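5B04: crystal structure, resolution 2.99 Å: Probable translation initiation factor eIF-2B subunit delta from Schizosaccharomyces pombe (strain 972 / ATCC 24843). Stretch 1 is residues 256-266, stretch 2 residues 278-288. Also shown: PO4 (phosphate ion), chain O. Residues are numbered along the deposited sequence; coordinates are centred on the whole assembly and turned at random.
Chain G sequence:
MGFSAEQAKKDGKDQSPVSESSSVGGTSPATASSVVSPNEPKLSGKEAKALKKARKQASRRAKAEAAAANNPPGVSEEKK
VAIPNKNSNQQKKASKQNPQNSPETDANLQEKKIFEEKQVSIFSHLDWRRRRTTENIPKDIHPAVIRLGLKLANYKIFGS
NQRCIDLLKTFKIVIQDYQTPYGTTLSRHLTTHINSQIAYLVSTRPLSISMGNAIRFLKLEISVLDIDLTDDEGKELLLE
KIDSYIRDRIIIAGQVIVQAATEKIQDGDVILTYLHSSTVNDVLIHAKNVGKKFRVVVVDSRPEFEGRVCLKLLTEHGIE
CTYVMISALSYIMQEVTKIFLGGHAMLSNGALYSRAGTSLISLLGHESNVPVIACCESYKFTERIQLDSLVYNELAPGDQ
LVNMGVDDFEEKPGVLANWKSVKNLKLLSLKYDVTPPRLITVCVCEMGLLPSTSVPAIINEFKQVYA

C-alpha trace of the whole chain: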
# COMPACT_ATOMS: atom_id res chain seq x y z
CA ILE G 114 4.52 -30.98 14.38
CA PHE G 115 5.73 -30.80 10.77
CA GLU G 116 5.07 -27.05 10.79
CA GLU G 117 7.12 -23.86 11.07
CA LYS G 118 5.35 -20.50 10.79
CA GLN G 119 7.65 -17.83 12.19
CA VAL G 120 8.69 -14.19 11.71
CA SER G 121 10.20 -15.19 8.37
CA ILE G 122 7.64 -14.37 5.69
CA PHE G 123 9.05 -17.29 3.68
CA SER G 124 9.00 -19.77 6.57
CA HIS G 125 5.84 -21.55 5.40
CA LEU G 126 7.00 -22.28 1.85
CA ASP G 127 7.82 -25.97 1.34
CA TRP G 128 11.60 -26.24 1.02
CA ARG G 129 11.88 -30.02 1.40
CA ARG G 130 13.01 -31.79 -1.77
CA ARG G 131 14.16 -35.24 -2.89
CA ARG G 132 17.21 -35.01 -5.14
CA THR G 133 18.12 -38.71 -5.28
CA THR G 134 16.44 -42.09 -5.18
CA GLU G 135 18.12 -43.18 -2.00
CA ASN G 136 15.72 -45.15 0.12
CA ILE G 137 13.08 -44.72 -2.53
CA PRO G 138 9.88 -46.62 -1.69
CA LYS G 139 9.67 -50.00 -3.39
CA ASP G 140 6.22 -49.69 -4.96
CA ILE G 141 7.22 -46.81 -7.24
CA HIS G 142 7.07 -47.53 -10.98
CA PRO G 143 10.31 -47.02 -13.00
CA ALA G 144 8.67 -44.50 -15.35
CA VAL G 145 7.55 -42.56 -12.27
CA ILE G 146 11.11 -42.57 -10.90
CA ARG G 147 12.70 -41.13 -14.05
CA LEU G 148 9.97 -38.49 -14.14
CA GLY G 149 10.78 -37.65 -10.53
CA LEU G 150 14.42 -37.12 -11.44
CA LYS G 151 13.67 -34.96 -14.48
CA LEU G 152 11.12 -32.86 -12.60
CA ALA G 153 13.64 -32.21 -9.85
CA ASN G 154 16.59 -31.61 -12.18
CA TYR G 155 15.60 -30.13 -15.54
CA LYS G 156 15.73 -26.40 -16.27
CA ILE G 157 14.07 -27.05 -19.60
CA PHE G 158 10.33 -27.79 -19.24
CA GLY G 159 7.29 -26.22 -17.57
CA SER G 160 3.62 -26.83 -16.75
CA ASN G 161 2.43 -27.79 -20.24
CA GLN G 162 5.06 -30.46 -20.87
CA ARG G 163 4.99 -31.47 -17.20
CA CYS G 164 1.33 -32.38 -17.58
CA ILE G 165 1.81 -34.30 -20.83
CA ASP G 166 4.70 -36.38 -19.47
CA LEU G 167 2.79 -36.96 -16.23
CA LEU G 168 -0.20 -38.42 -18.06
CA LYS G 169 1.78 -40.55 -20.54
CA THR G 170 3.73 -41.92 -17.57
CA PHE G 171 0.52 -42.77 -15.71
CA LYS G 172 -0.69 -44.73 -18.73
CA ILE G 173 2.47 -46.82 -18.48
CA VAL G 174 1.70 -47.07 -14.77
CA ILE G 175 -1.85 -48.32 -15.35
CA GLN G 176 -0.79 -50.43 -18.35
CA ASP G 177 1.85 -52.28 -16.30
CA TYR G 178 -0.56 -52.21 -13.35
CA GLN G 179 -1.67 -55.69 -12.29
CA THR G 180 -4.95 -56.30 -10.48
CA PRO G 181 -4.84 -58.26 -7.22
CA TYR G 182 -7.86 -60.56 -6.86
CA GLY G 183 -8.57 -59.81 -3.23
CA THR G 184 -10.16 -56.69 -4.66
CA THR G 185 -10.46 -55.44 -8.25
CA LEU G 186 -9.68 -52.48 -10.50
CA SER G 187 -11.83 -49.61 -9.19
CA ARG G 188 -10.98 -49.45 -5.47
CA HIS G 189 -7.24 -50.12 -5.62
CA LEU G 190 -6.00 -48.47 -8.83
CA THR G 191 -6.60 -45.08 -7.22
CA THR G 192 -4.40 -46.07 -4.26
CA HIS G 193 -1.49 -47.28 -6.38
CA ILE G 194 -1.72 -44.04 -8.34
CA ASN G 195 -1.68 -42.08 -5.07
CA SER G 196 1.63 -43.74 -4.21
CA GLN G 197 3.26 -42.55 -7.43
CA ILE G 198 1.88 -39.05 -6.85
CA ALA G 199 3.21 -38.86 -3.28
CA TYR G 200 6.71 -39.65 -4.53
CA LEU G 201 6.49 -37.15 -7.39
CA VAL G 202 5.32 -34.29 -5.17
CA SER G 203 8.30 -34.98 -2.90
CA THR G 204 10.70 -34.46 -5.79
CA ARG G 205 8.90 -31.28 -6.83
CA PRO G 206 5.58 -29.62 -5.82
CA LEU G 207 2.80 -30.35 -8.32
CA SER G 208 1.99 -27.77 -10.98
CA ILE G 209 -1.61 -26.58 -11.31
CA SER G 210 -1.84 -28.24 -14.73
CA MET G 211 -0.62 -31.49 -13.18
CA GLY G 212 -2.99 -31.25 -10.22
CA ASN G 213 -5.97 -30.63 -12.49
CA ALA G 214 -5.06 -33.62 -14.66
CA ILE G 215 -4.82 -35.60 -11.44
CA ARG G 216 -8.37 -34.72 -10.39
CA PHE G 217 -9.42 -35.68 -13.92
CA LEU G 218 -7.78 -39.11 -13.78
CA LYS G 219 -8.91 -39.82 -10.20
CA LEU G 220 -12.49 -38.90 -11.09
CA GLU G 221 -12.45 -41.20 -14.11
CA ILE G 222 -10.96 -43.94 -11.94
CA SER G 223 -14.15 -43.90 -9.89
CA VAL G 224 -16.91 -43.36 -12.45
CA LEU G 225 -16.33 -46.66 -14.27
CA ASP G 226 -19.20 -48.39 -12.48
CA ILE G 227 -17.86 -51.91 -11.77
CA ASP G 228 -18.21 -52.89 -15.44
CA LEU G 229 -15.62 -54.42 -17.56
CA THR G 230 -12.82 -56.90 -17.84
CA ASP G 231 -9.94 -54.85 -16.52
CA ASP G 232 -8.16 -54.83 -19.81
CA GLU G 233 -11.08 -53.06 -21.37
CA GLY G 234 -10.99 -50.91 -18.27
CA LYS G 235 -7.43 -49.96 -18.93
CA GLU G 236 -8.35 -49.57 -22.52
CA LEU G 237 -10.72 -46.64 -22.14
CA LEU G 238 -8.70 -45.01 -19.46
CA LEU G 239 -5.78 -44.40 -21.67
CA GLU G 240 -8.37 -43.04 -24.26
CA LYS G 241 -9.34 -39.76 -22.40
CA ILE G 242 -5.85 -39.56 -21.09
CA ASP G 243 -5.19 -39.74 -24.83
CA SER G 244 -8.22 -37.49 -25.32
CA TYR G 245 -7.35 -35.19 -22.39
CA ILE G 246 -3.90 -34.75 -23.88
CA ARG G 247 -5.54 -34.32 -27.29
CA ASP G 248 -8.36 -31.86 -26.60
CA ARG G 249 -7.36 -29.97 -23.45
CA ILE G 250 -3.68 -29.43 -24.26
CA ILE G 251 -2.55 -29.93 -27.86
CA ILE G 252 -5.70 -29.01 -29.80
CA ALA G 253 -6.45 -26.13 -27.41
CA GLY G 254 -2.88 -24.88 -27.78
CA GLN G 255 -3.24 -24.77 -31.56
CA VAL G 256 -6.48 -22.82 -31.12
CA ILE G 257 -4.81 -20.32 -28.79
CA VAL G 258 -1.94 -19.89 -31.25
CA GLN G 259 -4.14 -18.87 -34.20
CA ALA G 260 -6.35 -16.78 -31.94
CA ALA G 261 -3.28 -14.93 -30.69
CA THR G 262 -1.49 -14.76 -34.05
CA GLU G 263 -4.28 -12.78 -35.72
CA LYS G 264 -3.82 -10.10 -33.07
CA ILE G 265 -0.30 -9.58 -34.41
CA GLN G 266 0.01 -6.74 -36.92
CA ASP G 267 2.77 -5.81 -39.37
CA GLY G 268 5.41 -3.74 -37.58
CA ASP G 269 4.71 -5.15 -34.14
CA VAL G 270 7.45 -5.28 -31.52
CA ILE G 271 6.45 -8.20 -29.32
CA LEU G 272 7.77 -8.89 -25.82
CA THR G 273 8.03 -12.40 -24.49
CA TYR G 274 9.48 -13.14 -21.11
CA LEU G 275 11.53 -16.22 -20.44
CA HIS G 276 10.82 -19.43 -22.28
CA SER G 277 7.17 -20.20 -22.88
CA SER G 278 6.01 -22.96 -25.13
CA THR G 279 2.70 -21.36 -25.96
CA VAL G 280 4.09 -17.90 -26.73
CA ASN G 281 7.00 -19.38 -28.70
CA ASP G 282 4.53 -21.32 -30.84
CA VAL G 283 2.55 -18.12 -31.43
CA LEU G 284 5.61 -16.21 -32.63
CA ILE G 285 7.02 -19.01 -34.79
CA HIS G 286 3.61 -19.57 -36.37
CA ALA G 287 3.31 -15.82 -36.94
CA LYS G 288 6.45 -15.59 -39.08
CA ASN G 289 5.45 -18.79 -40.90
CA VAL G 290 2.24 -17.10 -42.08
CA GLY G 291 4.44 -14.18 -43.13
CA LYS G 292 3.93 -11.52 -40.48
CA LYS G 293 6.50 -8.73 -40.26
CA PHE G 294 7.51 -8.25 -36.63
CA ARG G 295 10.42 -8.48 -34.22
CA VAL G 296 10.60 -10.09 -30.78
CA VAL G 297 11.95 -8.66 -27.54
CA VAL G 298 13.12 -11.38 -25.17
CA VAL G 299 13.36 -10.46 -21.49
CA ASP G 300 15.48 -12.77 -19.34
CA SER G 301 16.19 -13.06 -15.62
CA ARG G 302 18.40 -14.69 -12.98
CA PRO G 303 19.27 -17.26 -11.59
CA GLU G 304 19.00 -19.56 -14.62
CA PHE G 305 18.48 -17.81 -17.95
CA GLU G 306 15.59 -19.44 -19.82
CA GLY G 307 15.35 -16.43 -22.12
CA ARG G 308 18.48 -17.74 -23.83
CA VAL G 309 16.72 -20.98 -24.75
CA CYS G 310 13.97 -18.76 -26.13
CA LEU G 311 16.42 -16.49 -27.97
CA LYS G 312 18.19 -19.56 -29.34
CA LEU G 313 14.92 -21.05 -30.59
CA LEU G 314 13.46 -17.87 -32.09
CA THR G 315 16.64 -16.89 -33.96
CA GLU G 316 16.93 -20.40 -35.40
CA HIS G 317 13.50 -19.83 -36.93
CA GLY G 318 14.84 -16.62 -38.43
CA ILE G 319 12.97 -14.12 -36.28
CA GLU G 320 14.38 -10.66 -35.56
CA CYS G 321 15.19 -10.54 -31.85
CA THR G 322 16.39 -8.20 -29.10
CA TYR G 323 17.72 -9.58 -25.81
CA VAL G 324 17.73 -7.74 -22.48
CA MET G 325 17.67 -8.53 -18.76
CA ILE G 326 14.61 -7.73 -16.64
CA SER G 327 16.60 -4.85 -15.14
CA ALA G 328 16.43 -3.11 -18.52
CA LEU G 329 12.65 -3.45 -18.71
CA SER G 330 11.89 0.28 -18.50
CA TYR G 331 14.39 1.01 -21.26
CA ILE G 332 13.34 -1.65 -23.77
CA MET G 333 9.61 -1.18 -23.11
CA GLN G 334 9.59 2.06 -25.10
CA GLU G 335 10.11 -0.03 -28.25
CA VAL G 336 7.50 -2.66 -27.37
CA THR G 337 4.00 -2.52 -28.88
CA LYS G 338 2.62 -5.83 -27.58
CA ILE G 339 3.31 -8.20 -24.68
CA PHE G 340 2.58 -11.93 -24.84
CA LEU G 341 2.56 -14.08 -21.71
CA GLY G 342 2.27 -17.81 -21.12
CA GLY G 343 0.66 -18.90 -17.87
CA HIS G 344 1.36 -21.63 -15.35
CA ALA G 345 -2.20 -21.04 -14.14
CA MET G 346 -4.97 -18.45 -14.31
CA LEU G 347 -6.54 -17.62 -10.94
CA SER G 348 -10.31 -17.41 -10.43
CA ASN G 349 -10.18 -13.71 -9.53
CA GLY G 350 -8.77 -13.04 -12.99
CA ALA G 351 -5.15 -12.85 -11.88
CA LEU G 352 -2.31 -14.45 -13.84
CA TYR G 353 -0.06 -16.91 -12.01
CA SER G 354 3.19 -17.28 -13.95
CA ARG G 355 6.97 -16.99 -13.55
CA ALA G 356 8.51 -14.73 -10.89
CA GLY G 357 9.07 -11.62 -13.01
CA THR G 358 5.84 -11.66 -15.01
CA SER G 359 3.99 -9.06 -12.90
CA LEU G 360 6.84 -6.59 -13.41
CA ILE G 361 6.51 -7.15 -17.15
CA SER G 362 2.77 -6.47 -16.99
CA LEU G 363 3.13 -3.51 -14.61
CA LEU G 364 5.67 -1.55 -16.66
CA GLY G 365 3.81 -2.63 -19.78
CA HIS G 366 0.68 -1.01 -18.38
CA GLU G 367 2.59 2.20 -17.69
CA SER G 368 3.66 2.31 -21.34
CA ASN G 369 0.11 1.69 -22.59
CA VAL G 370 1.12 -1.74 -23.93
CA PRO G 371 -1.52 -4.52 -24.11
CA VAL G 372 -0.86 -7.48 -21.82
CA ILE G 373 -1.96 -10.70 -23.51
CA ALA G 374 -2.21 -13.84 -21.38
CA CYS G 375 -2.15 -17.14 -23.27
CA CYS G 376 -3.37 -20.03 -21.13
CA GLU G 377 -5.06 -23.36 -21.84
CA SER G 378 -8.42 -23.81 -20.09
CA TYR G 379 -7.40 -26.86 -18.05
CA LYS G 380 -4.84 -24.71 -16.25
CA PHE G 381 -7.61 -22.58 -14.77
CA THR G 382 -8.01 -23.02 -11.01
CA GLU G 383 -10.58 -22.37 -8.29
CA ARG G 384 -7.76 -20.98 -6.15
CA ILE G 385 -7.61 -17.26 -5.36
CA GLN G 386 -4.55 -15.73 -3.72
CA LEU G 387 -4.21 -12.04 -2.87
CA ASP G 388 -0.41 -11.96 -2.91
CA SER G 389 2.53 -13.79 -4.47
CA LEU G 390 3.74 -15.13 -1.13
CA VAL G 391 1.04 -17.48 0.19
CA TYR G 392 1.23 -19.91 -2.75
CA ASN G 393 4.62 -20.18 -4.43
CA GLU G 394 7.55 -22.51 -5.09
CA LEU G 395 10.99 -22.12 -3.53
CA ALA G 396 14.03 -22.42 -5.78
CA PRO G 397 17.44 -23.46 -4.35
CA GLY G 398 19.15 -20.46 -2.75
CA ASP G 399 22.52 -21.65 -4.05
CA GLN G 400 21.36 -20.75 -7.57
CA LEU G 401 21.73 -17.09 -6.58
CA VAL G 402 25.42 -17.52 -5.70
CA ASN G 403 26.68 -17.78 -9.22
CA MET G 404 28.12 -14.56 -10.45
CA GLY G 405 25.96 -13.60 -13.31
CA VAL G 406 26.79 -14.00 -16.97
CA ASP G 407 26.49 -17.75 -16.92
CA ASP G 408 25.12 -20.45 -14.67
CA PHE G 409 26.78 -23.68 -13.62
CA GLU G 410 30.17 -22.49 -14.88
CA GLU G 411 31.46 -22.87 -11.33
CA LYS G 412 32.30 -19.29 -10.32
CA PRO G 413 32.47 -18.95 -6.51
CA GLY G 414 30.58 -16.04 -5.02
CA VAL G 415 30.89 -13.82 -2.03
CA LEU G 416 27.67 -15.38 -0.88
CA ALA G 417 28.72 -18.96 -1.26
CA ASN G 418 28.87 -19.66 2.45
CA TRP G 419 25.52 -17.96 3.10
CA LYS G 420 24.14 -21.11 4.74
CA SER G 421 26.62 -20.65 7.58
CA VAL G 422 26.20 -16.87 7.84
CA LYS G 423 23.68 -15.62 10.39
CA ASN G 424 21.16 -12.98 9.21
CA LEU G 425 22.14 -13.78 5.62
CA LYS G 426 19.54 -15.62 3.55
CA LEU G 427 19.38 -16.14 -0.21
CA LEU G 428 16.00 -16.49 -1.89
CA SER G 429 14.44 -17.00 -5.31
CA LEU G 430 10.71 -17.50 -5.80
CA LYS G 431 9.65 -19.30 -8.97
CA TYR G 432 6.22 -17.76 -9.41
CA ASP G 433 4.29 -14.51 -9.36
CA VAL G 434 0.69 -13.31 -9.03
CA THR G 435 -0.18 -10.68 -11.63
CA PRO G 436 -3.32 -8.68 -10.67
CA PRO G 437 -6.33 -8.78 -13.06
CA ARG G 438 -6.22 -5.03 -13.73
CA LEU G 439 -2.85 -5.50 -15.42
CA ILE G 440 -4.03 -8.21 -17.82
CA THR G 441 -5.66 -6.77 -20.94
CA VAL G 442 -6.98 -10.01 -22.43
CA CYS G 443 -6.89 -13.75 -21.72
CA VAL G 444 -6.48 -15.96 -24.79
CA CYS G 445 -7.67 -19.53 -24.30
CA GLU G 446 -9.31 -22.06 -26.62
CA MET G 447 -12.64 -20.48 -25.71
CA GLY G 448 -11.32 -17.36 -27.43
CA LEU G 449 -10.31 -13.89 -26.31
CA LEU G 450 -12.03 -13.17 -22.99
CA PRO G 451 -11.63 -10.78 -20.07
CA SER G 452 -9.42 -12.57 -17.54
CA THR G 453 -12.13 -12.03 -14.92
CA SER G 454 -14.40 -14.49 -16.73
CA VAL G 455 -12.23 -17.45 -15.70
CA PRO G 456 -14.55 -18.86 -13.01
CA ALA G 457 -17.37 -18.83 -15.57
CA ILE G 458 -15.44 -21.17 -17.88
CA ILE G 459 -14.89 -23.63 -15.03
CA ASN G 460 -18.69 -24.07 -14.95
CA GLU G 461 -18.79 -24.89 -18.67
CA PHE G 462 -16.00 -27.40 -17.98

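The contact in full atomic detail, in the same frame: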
# COMPACT_ATOMS: atom_id res chain seq x y z
N VAL G 256 -5.41 -23.81 -31.05
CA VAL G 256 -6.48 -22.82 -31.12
C VAL G 256 -6.00 -21.48 -30.58
O VAL G 256 -6.20 -20.44 -31.21
CB VAL G 256 -7.72 -23.27 -30.33
CG1 VAL G 256 -8.78 -22.17 -30.33
CG2 VAL G 256 -8.28 -24.56 -30.90
N ILE G 257 -5.36 -21.51 -29.41
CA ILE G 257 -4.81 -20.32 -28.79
C ILE G 257 -3.82 -19.63 -29.72
O ILE G 257 -3.84 -18.41 -29.86
CB ILE G 257 -4.10 -20.65 -27.46
CG1 ILE G 257 -5.10 -21.24 -26.46
CG2 ILE G 257 -3.43 -19.41 -26.88
CD1 ILE G 257 -4.47 -21.63 -25.14
N VAL G 258 -2.96 -20.42 -30.35
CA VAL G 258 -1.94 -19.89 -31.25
C VAL G 258 -2.54 -19.05 -32.38
O VAL G 258 -2.09 -17.93 -32.61
CB VAL G 258 -1.07 -21.02 -31.85
CG1 VAL G 258 -0.23 -20.48 -32.99
CG2 VAL G 258 -0.17 -21.62 -30.78
N GLN G 259 -3.55 -19.58 -33.06
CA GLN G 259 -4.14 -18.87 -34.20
C GLN G 259 -5.00 -17.71 -33.74
O GLN G 259 -5.13 -16.69 -34.43
CB GLN G 259 -4.94 -19.83 -35.09
CG GLN G 259 -6.36 -20.19 -34.66
CD GLN G 259 -6.93 -21.33 -35.50
OE1 GLN G 259 -6.18 -22.09 -36.11
NE2 GLN G 259 -8.26 -21.43 -35.56
N ALA G 260 -5.59 -17.85 -32.55
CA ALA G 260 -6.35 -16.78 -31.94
C ALA G 260 -5.43 -15.62 -31.59
O ALA G 260 -5.79 -14.45 -31.79
CB ALA G 260 -7.07 -17.29 -30.70
N ALA G 261 -4.25 -15.94 -31.09
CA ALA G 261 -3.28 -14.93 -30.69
C ALA G 261 -2.55 -14.33 -31.89
O ALA G 261 -2.25 -13.14 -31.91
CB ALA G 261 -2.28 -15.51 -29.70
N THR G 262 -2.26 -15.17 -32.88
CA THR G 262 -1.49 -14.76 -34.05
C THR G 262 -2.19 -13.66 -34.85
O THR G 262 -1.55 -12.74 -35.35
CB THR G 262 -1.21 -15.95 -34.99
OG1 THR G 262 -0.56 -16.99 -34.25
CG2 THR G 262 -0.32 -15.53 -36.15
N GLU G 263 -3.51 -13.75 -34.94
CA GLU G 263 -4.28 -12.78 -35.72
C GLU G 263 -4.37 -11.43 -35.03
O GLU G 263 -4.87 -10.46 -35.60
CB GLU G 263 -5.67 -13.33 -36.02
CG GLU G 263 -5.67 -14.56 -36.92
CD GLU G 263 -4.98 -14.30 -38.25
OE1 GLU G 263 -5.17 -13.21 -38.82
OE2 GLU G 263 -4.24 -15.19 -38.72
N LYS G 264 -3.90 -11.36 -33.79
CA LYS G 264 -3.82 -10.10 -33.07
C LYS G 264 -2.50 -9.40 -33.39
O LYS G 264 -2.33 -8.22 -33.10
CB LYS G 264 -3.96 -10.31 -31.57
CG LYS G 264 -5.40 -10.31 -31.09
CD LYS G 264 -6.11 -9.04 -31.52
CE LYS G 264 -7.56 -9.02 -31.08
NZ LYS G 264 -8.22 -7.72 -31.40
N ILE G 265 -1.58 -10.14 -34.00
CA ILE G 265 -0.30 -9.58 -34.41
C ILE G 265 -0.44 -8.81 -35.72
O ILE G 265 -1.01 -9.31 -36.69
CB ILE G 265 0.77 -10.68 -34.58
CG1 ILE G 265 0.97 -11.43 -33.26
CG2 ILE G 265 2.09 -10.09 -35.06
CD1 ILE G 265 1.96 -12.57 -33.35
N GLN G 266 0.08 -7.59 -35.74
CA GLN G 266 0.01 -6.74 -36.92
C GLN G 266 1.40 -6.46 -37.47
O GLN G 266 2.39 -6.60 -36.75
CB GLN G 266 -0.71 -5.43 -36.58
CG GLN G 266 -2.07 -5.64 -35.92
CD GLN G 266 -2.37 -4.60 -34.87
OE1 GLN G 266 -1.84 -3.49 -34.90
NE2 GLN G 266 -3.23 -4.95 -33.91
N SER G 278 6.32 -22.17 -23.97
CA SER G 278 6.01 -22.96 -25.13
C SER G 278 4.92 -22.30 -25.93
O SER G 278 5.07 -22.05 -27.10
CB SER G 278 5.54 -24.32 -24.68
OG SER G 278 5.72 -24.47 -23.29
N THR G 279 3.86 -21.91 -25.26
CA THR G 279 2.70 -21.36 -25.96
C THR G 279 3.04 -20.09 -26.75
O THR G 279 2.70 -19.97 -27.92
CB THR G 279 1.56 -21.04 -24.98
OG1 THR G 279 1.24 -22.21 -24.22
CG2 THR G 279 0.32 -20.57 -25.73
N VAL G 280 3.73 -19.16 -26.10
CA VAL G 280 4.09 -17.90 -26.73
C VAL G 280 5.09 -18.11 -27.86
O VAL G 280 5.00 -17.47 -28.91
CB VAL G 280 4.69 -16.91 -25.71
CG1 VAL G 280 5.05 -15.59 -26.38
CG2 VAL G 280 3.70 -16.67 -24.57
N ASN G 281 6.03 -19.03 -27.66
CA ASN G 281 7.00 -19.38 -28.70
C ASN G 281 6.30 -19.91 -29.94
O ASN G 281 6.66 -19.56 -31.07
CB ASN G 281 8.00 -20.41 -28.18
CG ASN G 281 8.94 -19.84 -27.13
OD1 ASN G 281 9.27 -18.65 -27.16
ND2 ASN G 281 9.36 -20.68 -26.20
N ASP G 282 5.30 -20.77 -29.74
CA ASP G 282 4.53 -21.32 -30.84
C ASP G 282 3.77 -20.23 -31.59
O ASP G 282 3.65 -20.27 -32.81
CB ASP G 282 3.56 -22.39 -30.34
CG ASP G 282 4.24 -23.70 -30.01
OD1 ASP G 282 5.36 -23.93 -30.52
OD2 ASP G 282 3.66 -24.50 -29.25
N VAL G 283 3.27 -19.25 -30.84
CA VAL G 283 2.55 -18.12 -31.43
C VAL G 283 3.46 -17.32 -32.36
O VAL G 283 3.08 -16.99 -33.48
CB VAL G 283 1.97 -17.19 -30.35
CG1 VAL G 283 1.41 -15.92 -30.98
CG2 VAL G 283 0.89 -17.91 -29.55
N LEU G 284 4.66 -17.01 -31.87
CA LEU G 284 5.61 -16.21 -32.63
C LEU G 284 6.13 -16.94 -33.86
O LEU G 284 6.17 -16.37 -34.95
CB LEU G 284 6.79 -15.81 -31.73
CG LEU G 284 6.45 -14.86 -30.58
CD1 LEU G 284 7.63 -14.73 -29.63
CD2 LEU G 284 6.03 -13.50 -31.11
N ILE G 285 6.52 -18.20 -33.68
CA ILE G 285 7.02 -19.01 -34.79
C ILE G 285 5.96 -19.15 -35.87
O ILE G 285 6.24 -18.96 -37.06
CB ILE G 285 7.45 -20.41 -34.31
CG1 ILE G 285 8.71 -20.31 -33.44
CG2 ILE G 285 7.71 -21.33 -35.49
CD1 ILE G 285 9.19 -21.63 -32.89
N HIS G 286 4.74 -19.47 -35.46
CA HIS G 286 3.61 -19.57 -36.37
C HIS G 286 3.40 -18.25 -37.11
O HIS G 286 3.12 -18.24 -38.30
CB HIS G 286 2.34 -19.96 -35.61
CG HIS G 286 1.11 -20.02 -36.45
ND1 HIS G 286 0.32 -18.92 -36.69
CD2 HIS G 286 0.52 -21.05 -37.10
CE1 HIS G 286 -0.70 -19.27 -37.46
NE2 HIS G 286 -0.60 -20.56 -37.72
N ALA G 287 3.55 -17.14 -36.39
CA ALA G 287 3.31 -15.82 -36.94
C ALA G 287 4.23 -15.50 -38.12
O ALA G 287 3.78 -14.94 -39.12
CB ALA G 287 3.46 -14.76 -35.85
N LYS G 288 5.50 -15.85 -38.00
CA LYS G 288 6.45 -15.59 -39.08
C LYS G 288 6.23 -16.58 -40.23
O LYS G 288 6.46 -16.25 -41.40
CB LYS G 288 7.90 -15.67 -38.57
CG LYS G 288 8.94 -16.03 -39.62
CD LYS G 288 10.20 -15.18 -39.50
CE LYS G 288 9.89 -13.69 -39.59
NZ LYS G 288 11.11 -12.85 -39.49
P PO4 O . 4.70 -23.13 -20.45
O1 PO4 O . 4.16 -22.01 -21.30
O2 PO4 O . 5.76 -22.59 -19.52
O3 PO4 O . 3.57 -23.73 -19.63
O4 PO4 O . 5.30 -24.20 -21.33

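The two stretches meet mainly through a pair of helices, whose axes approach to 8.9 Å with a signed crossing angle of -57°. The contact buries 445 Å² in total, and its backbones come nearest at Val258 and Val283, where the CA atoms lie 4.8 Å apart. So short a CA-CA separation suits the small and beta-branched side chains that line the crossing.

Stretch 2 opens away from the contact. Ser278 lies out of reach of stretch 1; its backbone N makes a weak hydrogen bond of 3.5 Å to O4 of the phosphate ion, whose position is less certain than the angle of 156° might suggest. Thr279 is the first residue to touch: its CG2 lies 4.1 Å from CG2 of Ile257, a methyl-to-methyl approach, while its hydroxyl is satisfied elsewhere in the structure. Val280 and Asn281 make no contact, as expected where the helix turns its other side to the partner.

One turn on, Asp282 contributes through its aliphatic part, with CB 3.8 Å from CG2 of Val258. Val283 is the centre of the stretch 2 surface and gives up 72 Å² to the partner. CG2 packs 3.8 Å from CA of Val258 and 4.0 Å from Val258 CG2. Both methyls reach Ala261, whose CB is 3.9 Å from Val283 CG1 and 4.0 Å from Val283 CG2, and Val283 CG1 is also 4.1 Å from CD1 of Ile265. In return, the side chain of Val258 is a knob seated among Thr279, Asp282, Val283 and His286, and this accounts for its 78 Å² of covered area.

His286 combines apolar and polar contacts. CG1 of Val258 stands 4.1 Å from the ring centroid and 29° off the ring normal, which places this methyl over a face in a CH-pi arrangement. The ring's ND1 donates to OG1 of Thr262 at 3.2 Å, but the N-H...acceptor angle of 125° marks this hydrogen bond as weak. The same OG1 donates within its own helix to the backbone O of Val258, at a very short 2.4 Å, so the hydroxyl links its helix backbone to the imidazole across the contact.

Ala287 closes the walk. Its CB lies 3.6 Å from CD1 of Ile265 and 3.9 Å from CG2 of Thr262. Ile265 reaches this point from the type I turn that runs from Thr262 to Ile265, with its side chain in an m, t rotamer. Lys288 points away and takes no part.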